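PDB 3ZZ1: beta-d-glucoside glucohydrolase from Hypocrea jecorina, which probably hydrolyses terminal, non-reducing beta-D-glucosyl residues to release beta-D-glucose, a step in the breakdown of cellulose. Local coordinates for residues 25-30 / 47-52; 55-60 / 230-235; 110-115 / 146-151. All coordinates share one frame; numbering follows the deposited sequence.

Contact 1: 25-30 / 47-52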
# COMPACT_ATOMS: atom_id res chain seq x y z
N LEU A 25 5.16 36.16 -13.68
CA LEU A 25 4.27 35.71 -12.61
C LEU A 25 3.11 34.84 -13.10
O LEU A 25 2.77 33.83 -12.47
CB LEU A 25 3.77 36.89 -11.76
CG LEU A 25 2.87 36.60 -10.54
CD1 LEU A 25 3.49 35.59 -9.56
CD2 LEU A 25 2.52 37.89 -9.81
N GLN A 26 2.50 35.23 -14.22
CA GLN A 26 1.37 34.47 -14.77
C GLN A 26 1.80 33.05 -15.17
O GLN A 26 1.08 32.08 -14.90
CB GLN A 26 0.69 35.20 -15.92
CG GLN A 26 -0.69 34.62 -16.29
CD GLN A 26 -1.61 34.42 -15.07
OE1 GLN A 26 -1.80 35.32 -14.25
NE2 GLN A 26 -2.20 33.23 -14.97
N ASP A 27 2.96 32.95 -15.81
CA ASP A 27 3.57 31.67 -16.11
C ASP A 27 3.61 30.80 -14.85
O ASP A 27 3.13 29.67 -14.86
CB ASP A 27 5.01 31.86 -16.61
CG ASP A 27 5.07 32.43 -18.01
OD1 ASP A 27 4.26 32.04 -18.87
OD2 ASP A 27 5.97 33.27 -18.25
N LYS A 28 4.15 31.37 -13.78
CA LYS A 28 4.39 30.67 -12.52
C LYS A 28 3.10 30.28 -11.83
O LYS A 28 2.99 29.17 -11.29
CB LYS A 28 5.25 31.55 -11.59
CG LYS A 28 6.67 31.76 -12.09
CD LYS A 28 7.32 32.96 -11.43
CE LYS A 28 8.65 33.30 -12.08
NZ LYS A 28 9.38 34.34 -11.32
N VAL A 29 2.12 31.18 -11.85
CA VAL A 29 0.81 30.94 -11.26
C VAL A 29 0.07 29.83 -12.01
O VAL A 29 -0.62 29.01 -11.40
CB VAL A 29 -0.04 32.24 -11.17
CG1 VAL A 29 -1.49 31.94 -10.85
CG2 VAL A 29 0.55 33.18 -10.11
N GLY A 30 0.25 29.78 -13.32
CA GLY A 30 -0.35 28.73 -14.16
C GLY A 30 0.24 27.35 -13.89
O GLY A 30 -0.46 26.34 -14.00
N SER A 47 -1.68 24.83 -16.06
CA SER A 47 -1.61 25.63 -17.29
C SER A 47 -0.23 25.55 -17.94
O SER A 47 0.79 25.69 -17.26
CB SER A 47 -1.99 27.09 -17.00
OG SER A 47 -3.37 27.21 -16.72
N PRO A 48 -0.18 25.32 -19.27
CA PRO A 48 1.12 25.18 -19.95
C PRO A 48 1.96 26.48 -19.95
O PRO A 48 1.40 27.58 -19.91
CB PRO A 48 0.73 24.80 -21.39
CG PRO A 48 -0.67 25.30 -21.56
CD PRO A 48 -1.31 25.15 -20.20
N ALA A 49 3.28 26.32 -19.97
CA ALA A 49 4.20 27.44 -20.11
C ALA A 49 5.09 27.20 -21.33
O ALA A 49 6.13 26.53 -21.24
CB ALA A 49 5.01 27.64 -18.84
N SER A 50 4.66 27.74 -22.46
CA SER A 50 5.30 27.51 -23.76
C SER A 50 6.72 28.06 -23.85
O SER A 50 7.53 27.57 -24.63
CB SER A 50 4.44 28.12 -24.86
OG SER A 50 4.28 29.51 -24.66
N LYS A 51 7.00 29.09 -23.05
CA LYS A 51 8.31 29.73 -23.02
C LYS A 51 9.43 28.74 -22.69
O LYS A 51 10.58 28.95 -23.09
CB LYS A 51 8.34 30.89 -22.02
CG LYS A 51 7.56 32.11 -22.47
CD LYS A 51 7.45 33.11 -21.33
CE LYS A 51 6.25 34.02 -21.52
NZ LYS A 51 6.21 35.09 -20.49
N ILE A 52 9.09 27.68 -21.97
CA ILE A 52 10.04 26.63 -21.61
C ILE A 52 9.58 25.25 -22.09
O ILE A 52 10.08 24.22 -21.61
CB ILE A 52 10.33 26.62 -20.09
CG1 ILE A 52 9.03 26.51 -19.29
CG2 ILE A 52 11.12 27.87 -19.69
CD1 ILE A 52 9.21 25.89 -17.92
O HOH W 1 1.79 28.71 -16.94
O HOH W 2 5.06 30.55 -21.11
O HOH W 3 -3.51 27.44 -14.02
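One carboxylate oxygen, D27 OD2, is gripped twice: by the ammonium of K51 and by the backbone N-H of N24, just before helix 25-32. The salt bridge from K51 NZ to D27 OD2 is 2.9 Å long and uses the syn lone pair, on the side of the other oxygen. The two side chains cross at about a right angle, the lysine chain running extended beyond CG so that CD and CE also lie against OD2. The second oxygen is occupied as well: a water donates to D27 OD1 at 2.8 Å and accepts from K51 N at 3.1 Å, so that the same lysine is held at its tip directly and at its backbone through solvent. A49 CB stands beside the carboxylate, 4.5 Å from D27 OD1.

At the other end of the contact the backbone does the work. S47 N donates to G30 O over 2.8 Å, with an N-H...O angle of 157°. A further water bridges G30 O and S47 OG, lying 2.7 Å from that OG. Carboxylate and ammonium each have a charged partner in an open setting, where solvent would probably soften their attraction; with D27 in the first turn of the helix, the helix dipole may add to the stabilisation of its negative charge.

Contact 2: 55-60 / 230-235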
# COMPACT_ATOMS: atom_id res chain seq x y z
N PRO A 55 4.38 21.50 -20.86
CA PRO A 55 3.01 21.21 -21.27
C PRO A 55 2.05 21.47 -20.13
O PRO A 55 2.47 21.77 -19.02
CB PRO A 55 3.06 19.71 -21.59
CG PRO A 55 4.07 19.18 -20.63
CD PRO A 55 5.11 20.27 -20.50
N SER A 56 0.75 21.37 -20.41
CA SER A 56 -0.23 21.28 -19.34
C SER A 56 0.06 19.95 -18.65
O SER A 56 -0.12 18.89 -19.26
CB SER A 56 -1.64 21.30 -19.90
OG SER A 56 -2.59 20.97 -18.91
N LEU A 57 0.54 20.01 -17.41
CA LEU A 57 0.88 18.80 -16.66
C LEU A 57 -0.37 17.95 -16.46
O LEU A 57 -1.41 18.47 -16.05
CB LEU A 57 1.54 19.14 -15.32
CG LEU A 57 2.29 18.01 -14.62
CD1 LEU A 57 3.66 17.76 -15.26
CD2 LEU A 57 2.46 18.31 -13.14
N CYS A 58 -0.27 16.67 -16.78
CA CYS A 58 -1.42 15.78 -16.73
C CYS A 58 -1.28 14.81 -15.56
O CYS A 58 -0.36 13.99 -15.53
CB CYS A 58 -1.59 15.04 -18.06
SG CYS A 58 -2.77 13.66 -18.01
N LEU A 59 -2.20 14.93 -14.61
CA LEU A 59 -2.19 14.12 -13.39
C LEU A 59 -3.37 13.16 -13.40
O LEU A 59 -4.50 13.56 -13.65
CB LEU A 59 -2.23 15.00 -12.15
CG LEU A 59 -1.09 16.01 -11.97
CD1 LEU A 59 -1.44 17.37 -12.56
CD2 LEU A 59 -0.76 16.15 -10.50
N GLN A 60 -3.09 11.88 -13.12
CA GLN A 60 -4.12 10.84 -13.15
C GLN A 60 -3.97 9.86 -11.99
O GLN A 60 -2.86 9.53 -11.58
CB GLN A 60 -4.06 10.07 -14.47
CG GLN A 60 -5.35 9.33 -14.85
CD GLN A 60 -6.32 10.20 -15.65
OE1 GLN A 60 -7.34 9.72 -16.13
NE2 GLN A 60 -5.99 11.47 -15.79
N PRO A 230 13.02 17.46 -2.19
CA PRO A 230 13.22 18.53 -3.16
C PRO A 230 12.06 18.71 -4.15
O PRO A 230 12.06 19.66 -4.93
CB PRO A 230 14.49 18.09 -3.92
CG PRO A 230 14.92 16.76 -3.27
CD PRO A 230 13.68 16.22 -2.63
N GLY A 231 11.08 17.80 -4.10
CA GLY A 231 9.92 17.85 -5.01
C GLY A 231 8.78 18.73 -4.53
O GLY A 231 8.96 19.55 -3.63
N TYR A 232 7.60 18.53 -5.11
CA TYR A 232 6.46 19.41 -4.83
C TYR A 232 5.30 18.75 -4.08
O TYR A 232 5.03 17.55 -4.26
CB TYR A 232 5.95 20.08 -6.11
CG TYR A 232 5.36 19.15 -7.16
CD1 TYR A 232 6.19 18.50 -8.09
CD2 TYR A 232 3.99 18.92 -7.24
CE1 TYR A 232 5.66 17.65 -9.05
CE2 TYR A 232 3.45 18.06 -8.21
CZ TYR A 232 4.29 17.44 -9.11
OH TYR A 232 3.78 16.59 -10.07
N VAL A 233 4.63 19.55 -3.26
CA VAL A 233 3.46 19.11 -2.51
C VAL A 233 2.19 19.58 -3.21
O VAL A 233 1.98 20.78 -3.42
CB VAL A 233 3.46 19.67 -1.06
CG1 VAL A 233 2.20 19.22 -0.31
CG2 VAL A 233 4.72 19.24 -0.30
N MET A 234 1.35 18.61 -3.58
CA MET A 234 0.03 18.90 -4.12
C MET A 234 -1.01 18.58 -3.05
O MET A 234 -0.74 17.81 -2.13
CB MET A 234 -0.23 18.10 -5.40
CG MET A 234 -0.64 16.63 -5.17
SD MET A 234 -0.91 15.72 -6.71
CE MET A 234 0.76 15.54 -7.31
N THR A 235 -2.18 19.19 -3.18
CA THR A 235 -3.30 18.91 -2.28
C THR A 235 -4.02 17.67 -2.78
O THR A 235 -4.02 17.39 -3.98
CB THR A 235 -4.33 20.07 -2.25
OG1 THR A 235 -4.86 20.27 -3.57
CG2 THR A 235 -3.71 21.36 -1.77
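At L59 and M234 the two backbones come nearest, yet their CA atoms remain 10.7 Å apart, too far for any hydrogen bond between strands 58-60 and 232-235, so side chains alone span the distance. L59 and M234 reach toward each other tip to tip. One methyl branch of the leucine, L59 CD2, lies 3.6 Å from M234 CE and 3.8 Å from M234 SD, so it packs against both the terminal methyl and the sulfur. The methionine runs straight through chi2 and then bends at its thioether (chi3 72°); the bend lays the SD-CE bond across the leucine methyl, so that both atoms meet it. V108, on the strand beside 58-60, touches L59 too and thickens the apolar cluster.

A second meeting lies two residues earlier in each segment, with L57 just ahead of strand 58-60. L57 and Y232 approach from opposite directions, and L57 CD2 stops 3.8 Å from Y232 OH. The leucine brings only a methyl to the phenol oxygen; the polar partner of that hydroxyl is Q154, whose OE1 is hydrogen-bonded to it. Y232 places its ring between its own backbone N and carbonyl carbon (chi1 65°), and the ring packs on R291, I292 and A295 of helix 282-298 as well as on V108.

All four residues are buried, as expected where the first and last parallel strands send side chains across the interior of the barrel-like sheet of a TIM-barrel-type fold. A methyl against a thioether, and a methyl beside a phenol oxygen, make the whole contact across the two segments. Dispersion and the hydrophobic effect account for L59 and M234, whereas L57 and Y232 set a methyl against a hydroxyl already bonded to Q154 OE1.

Contact 3: 110-115 / 146-151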
# COMPACT_ATOMS: atom_id res chain seq x y z
N LEU A 110 -0.99 9.26 -9.43
CA LEU A 110 -1.32 9.63 -8.06
C LEU A 110 -1.25 8.43 -7.11
O LEU A 110 -2.27 7.87 -6.70
CB LEU A 110 -2.68 10.34 -8.00
CG LEU A 110 -2.78 11.60 -8.87
CD1 LEU A 110 -4.18 12.19 -8.82
CD2 LEU A 110 -1.74 12.67 -8.49
N GLY A 111 -0.01 8.05 -6.79
CA GLY A 111 0.30 6.89 -5.96
C GLY A 111 1.81 6.68 -6.03
O GLY A 111 2.47 7.34 -6.82
N PRO A 112 2.36 5.76 -5.22
CA PRO A 112 1.74 4.79 -4.30
C PRO A 112 1.34 5.37 -2.94
O PRO A 112 1.61 6.53 -2.65
CB PRO A 112 2.83 3.73 -4.16
CG PRO A 112 4.11 4.48 -4.33
CD PRO A 112 3.83 5.58 -5.30
N VAL A 113 0.71 4.54 -2.11
CA VAL A 113 0.11 4.99 -0.85
C VAL A 113 0.90 4.55 0.39
O VAL A 113 1.03 3.35 0.65
CB VAL A 113 -1.36 4.51 -0.72
CG1 VAL A 113 -1.97 4.96 0.62
CG2 VAL A 113 -2.18 5.01 -1.88
N ALA A 114 1.40 5.52 1.15
CA ALA A 114 2.06 5.27 2.44
C ALA A 114 1.18 5.72 3.60
O ALA A 114 1.43 5.37 4.76
CB ALA A 114 3.41 5.99 2.50
N GLY A 115 0.14 6.48 3.27
CA GLY A 115 -0.81 6.98 4.25
C GLY A 115 -2.22 6.93 3.68
O GLY A 115 -2.47 7.52 2.63
N ASN A 146 10.88 3.66 -7.44
CA ASN A 146 11.98 3.33 -8.35
C ASN A 146 11.43 2.77 -9.66
O ASN A 146 11.81 3.22 -10.74
CB ASN A 146 12.94 2.32 -7.69
CG ASN A 146 14.15 1.99 -8.58
OD1 ASN A 146 14.22 0.92 -9.18
ND2 ASN A 146 15.10 2.93 -8.66
N GLY A 147 10.51 1.82 -9.55
CA GLY A 147 9.86 1.21 -10.71
C GLY A 147 9.14 2.20 -11.60
O GLY A 147 9.42 2.28 -12.80
N ILE A 148 8.20 2.95 -11.02
CA ILE A 148 7.42 3.95 -11.76
C ILE A 148 8.35 4.96 -12.44
O ILE A 148 8.25 5.18 -13.65
CB ILE A 148 6.41 4.70 -10.85
CG1 ILE A 148 5.35 3.75 -10.30
CG2 ILE A 148 5.73 5.85 -11.62
CD1 ILE A 148 4.62 4.29 -9.06
N GLN A 149 9.26 5.55 -11.66
CA GLN A 149 10.07 6.67 -12.15
C GLN A 149 11.21 6.28 -13.09
O GLN A 149 11.73 7.12 -13.82
CB GLN A 149 10.55 7.56 -10.99
CG GLN A 149 9.39 8.13 -10.16
CD GLN A 149 9.79 9.27 -9.23
OE1 GLN A 149 10.96 9.47 -8.92
NE2 GLN A 149 8.80 10.03 -8.79
N SER A 150 11.57 5.00 -13.10
CA SER A 150 12.58 4.50 -14.05
C SER A 150 12.07 4.60 -15.49
O SER A 150 12.86 4.63 -16.44
CB SER A 150 12.93 3.04 -13.76
OG SER A 150 11.87 2.19 -14.17
N VAL A 151 10.74 4.65 -15.63
CA VAL A 151 10.06 4.73 -16.92
C VAL A 151 9.97 6.19 -17.39
O VAL A 151 9.77 6.45 -18.58
CB VAL A 151 8.64 4.10 -16.83
CG1 VAL A 151 7.86 4.30 -18.13
CG2 VAL A 151 8.74 2.63 -16.48
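Loop 110-115 meets the end of helix 134-150 through P112 and I148, and the helical segment shows how a single residue can carry such a contact. At N146 the side chain turns to other company, its OD1 accepting a hydrogen bond from R91 NE in helix 87-103. G147 supplies a carbonyl oxygen to which S150 OG donates at 2.8 Å, tilted 29° from the carbonyl plane.

I148 follows, its CA-CB bond directed at the loop. Its CG1 stands opposite the carbonyl carbon (chi1 -64°), and the chain runs on nearly extended, which carries CD1 to the loop as the leading atom. I148 CD1 lies 4.1 Å from P112 CD, the ring carbon next to the proline nitrogen, and 4.4 Å from G111 O. The two side chains slide past each other in opposite directions, giving a loose apolar touch at the cis peptide bond that joins G111 to P112. M141, T144 and I145 of the same helix also cover the proline, and A155 packs on I148.

Q149 leans on A155 and A198. S150 N closes a helical turn on N146 O at 3.0 Å, and V151, whose N donates to I148 O, packs its side chain on helix 87-103.

Strand 108-109, the loop that holds P112, helix 134-150 and the neighbouring parallel strand 154-160 together form a beta-alpha-beta crossover, the repeating element of TIM-barrel folds; here the helix packs on the loop continuing from the first strand and on the second strand.

Overall arrangement
The three contacts run from the surface inward through the same N-terminal TIM-barrel-type region. Contact 1, at the surface, relies on charge, backbone hydrogen bonding and water; contacts 2 and 3 are buried and apolar, with no hydrogen bond between their paired segments. Contacts 1 and 2 have centres about 14 Å apart and touch where P48 CB packs on S56 N at 3.6 Å. Contacts 2 and 3, about 13 Å between centres, share the sheet more directly: Q60 O and L110 N are 2.9 Å apart, a probable hydrogen bond, and M234 SD packs on L110 CD2. Contacts 1 and 3 do not touch. Contact 2 crosses the barrel interior, whereas contact 3 joins a loop to an outer helix.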